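Local coordinates for protein disulfide-isomerase A4 (Rattus norvegicus, PDB 3EC3) that catalyses the rearrangement of disulfide bonds in proteins of the endoplasmic reticulum, this chain being its noncatalytic b and b' thioredoxin-like domains, at residues Lys15-Gln18 with Glu19-Asp23. The protein carries 1 engineered substitution. Numbering follows the deposited sequence.
Sequences KQVQ and EFLKD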
loop_
_atom_site.group_PDB
_atom_site.type_symbol
_atom_site.label_atom_id
_atom_site.label_comp_id
_atom_site.label_asym_id
_atom_site.label_seq_id
_atom_site.Cartn_x
_atom_site.Cartn_y
_atom_site.Cartn_z
ATOM N N LYS A 15 5.615 -1.489 22.372
ATOM C CA LYS A 15 4.206 -1.038 22.270
ATOM C C LYS A 15 4.009 -0.049 21.130
ATOM O O LYS A 15 2.951 -0.037 20.503
ATOM C CB LYS A 15 3.694 -0.424 23.578
ATOM C CG LYS A 15 3.326 -1.463 24.621
ATOM C CD LYS A 15 2.532 -0.864 25.779
ATOM C CE LYS A 15 2.171 -1.942 26.792
ATOM N NZ LYS A 15 1.405 -1.382 27.939
ATOM N N GLN A 16 5.005 0.798 20.882
ATOM C CA GLN A 16 4.972 1.749 19.768
ATOM C C GLN A 16 4.801 0.988 18.442
ATOM O O GLN A 16 3.962 1.347 17.589
ATOM C CB GLN A 16 6.268 2.567 19.766
ATOM C CG GLN A 16 6.421 3.631 18.647
ATOM C CD GLN A 16 5.714 4.950 18.986
ATOM O OE1 GLN A 16 4.824 5.003 19.828
ATOM N NE2 GLN A 16 6.153 6.030 18.358
ATOM N N VAL A 17 5.637 -0.026 18.242
ATOM C CA VAL A 17 5.553 -0.816 16.984
ATOM C C VAL A 17 4.200 -1.537 16.877
ATOM O O VAL A 17 3.581 -1.514 15.831
ATOM C CB VAL A 17 6.681 -1.855 16.909
ATOM C CG1 VAL A 17 6.594 -2.640 15.563
ATOM C CG2 VAL A 17 8.022 -1.191 17.067
ATOM N N GLN A 18 3.741 -2.149 17.964
ATOM C CA GLN A 18 2.390 -2.763 18.007
ATOM C C GLN A 18 1.267 -1.791 17.631
ATOM O O GLN A 18 0.383 -2.094 16.828
ATOM C CB GLN A 18 2.172 -3.412 19.375
ATOM C CG GLN A 18 3.149 -4.621 19.588
ATOM C CD GLN A 18 3.150 -5.169 21.026
ATOM O OE1 GLN A 18 3.069 -4.429 21.985
ATOM N NE2 GLN A 18 3.268 -6.484 21.156
ATOM N N GLU A 19 1.331 -0.580 18.164
ATOM C CA GLU A 19 0.359 0.454 17.832
ATOM C C GLU A 19 0.402 0.872 16.339
ATOM O O GLU A 19 -0.627 1.102 15.714
ATOM C CB GLU A 19 0.582 1.653 18.751
ATOM C CG GLU A 19 -0.196 2.909 18.405
ATOM C CD GLU A 19 0.143 4.042 19.362
ATOM O OE1 GLU A 19 -0.615 4.228 20.331
ATOM O OE2 GLU A 19 1.206 4.688 19.182
ATOM N N PHE A 20 1.581 0.949 15.765
ATOM C CA PHE A 20 1.694 1.227 14.346
ATOM C C PHE A 20 0.977 0.161 13.505
ATOM O O PHE A 20 0.264 0.484 12.543
ATOM C CB PHE A 20 3.150 1.348 13.957
ATOM C CG PHE A 20 3.791 2.648 14.460
ATOM C CD1 PHE A 20 2.992 3.673 14.952
ATOM C CD2 PHE A 20 5.139 2.832 14.404
ATOM C CE1 PHE A 20 3.542 4.865 15.402
ATOM C CE2 PHE A 20 5.701 4.016 14.861
ATOM C CZ PHE A 20 4.886 5.031 15.346
ATOM N N LEU A 21 1.113 -1.081 13.910
ATOM C CA LEU A 21 0.630 -2.165 13.044
ATOM C C LEU A 21 -0.883 -2.222 13.185
ATOM O O LEU A 21 -1.620 -2.516 12.252
ATOM C CB LEU A 21 1.357 -3.473 13.415
ATOM C CG LEU A 21 2.880 -3.380 13.142
ATOM C CD1 LEU A 21 3.714 -4.495 13.806
ATOM C CD2 LEU A 21 3.209 -3.265 11.639
ATOM N N LYS A 22 -1.369 -1.858 14.369
ATOM C CA LYS A 22 -2.793 -1.939 14.674
ATOM C C LYS A 22 -3.610 -0.757 14.182
ATOM O O LYS A 22 -4.721 -0.930 13.652
ATOM C CB LYS A 22 -2.944 -2.086 16.175
ATOM C CG LYS A 22 -2.718 -3.509 16.671
ATOM C CD LYS A 22 -1.388 -4.072 16.211
ATOM C CE LYS A 22 -0.803 -4.969 17.271
ATOM N NZ LYS A 22 0.566 -5.331 16.926
ATOM N N ASP A 23 -3.043 0.430 14.304
ATOM C CA ASP A 23 -3.765 1.684 14.131
ATOM C C ASP A 23 -3.412 2.345 12.840
ATOM O O ASP A 23 -4.128 3.234 12.378
ATOM C CB ASP A 23 -3.299 2.689 15.187
ATOM C CG ASP A 23 -3.840 2.394 16.547
ATOM O OD1 ASP A 23 -4.496 1.340 16.697
ATOM O OD2 ASP A 23 -3.564 3.224 17.460
#
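Gln16 and Phe20, one helical turn apart, make the main side-chain contact in this local packing along helix 14-23. The helix is the first of the chain and flanks the sheet of the N-terminal thioredoxin-like domain. Gln16 CG lies anti to its own backbone N (chi1 180°), and the chain then bends at chi2. The bend brings the amide to the far end of the Phe20 ring, with NE2 of Gln16 3.4 Å from CZ of Phe20. The amide and ring planes are about 49° apart, so the two groups meet obliquely and do not stack. Nearer the backbone, Gln16 O sits 3.4 Å above one ring face, offset toward the rim. The same oxygen accepts the hydrogen bond from Phe20 N at 3.0 Å. Glu19 N to Lys15 O, at 2.9 Å, and Leu21 N to Val17 O, at 3.2 Å, continue this i to i+4 pattern. Val17 and Leu21 lie side by side and point the same way, with CG1 of Val17 3.8 Å from CD1 of Leu21. Beyond the helix, Phe20 also touches Ile11 and Val28, and its ring meets that of His58. Leu21 rests on Val28 too, which joins this side of the helix to strand 28-32. Without the Phe20 ring, as with an alanine here, the Gln16 amide is likely to lose its neighbour, and a gap to open beside Ile11, Val28 and His58. The arrangement is that of an amphipathic alpha-helix laid against the central sheet of a thioredoxin-like fold.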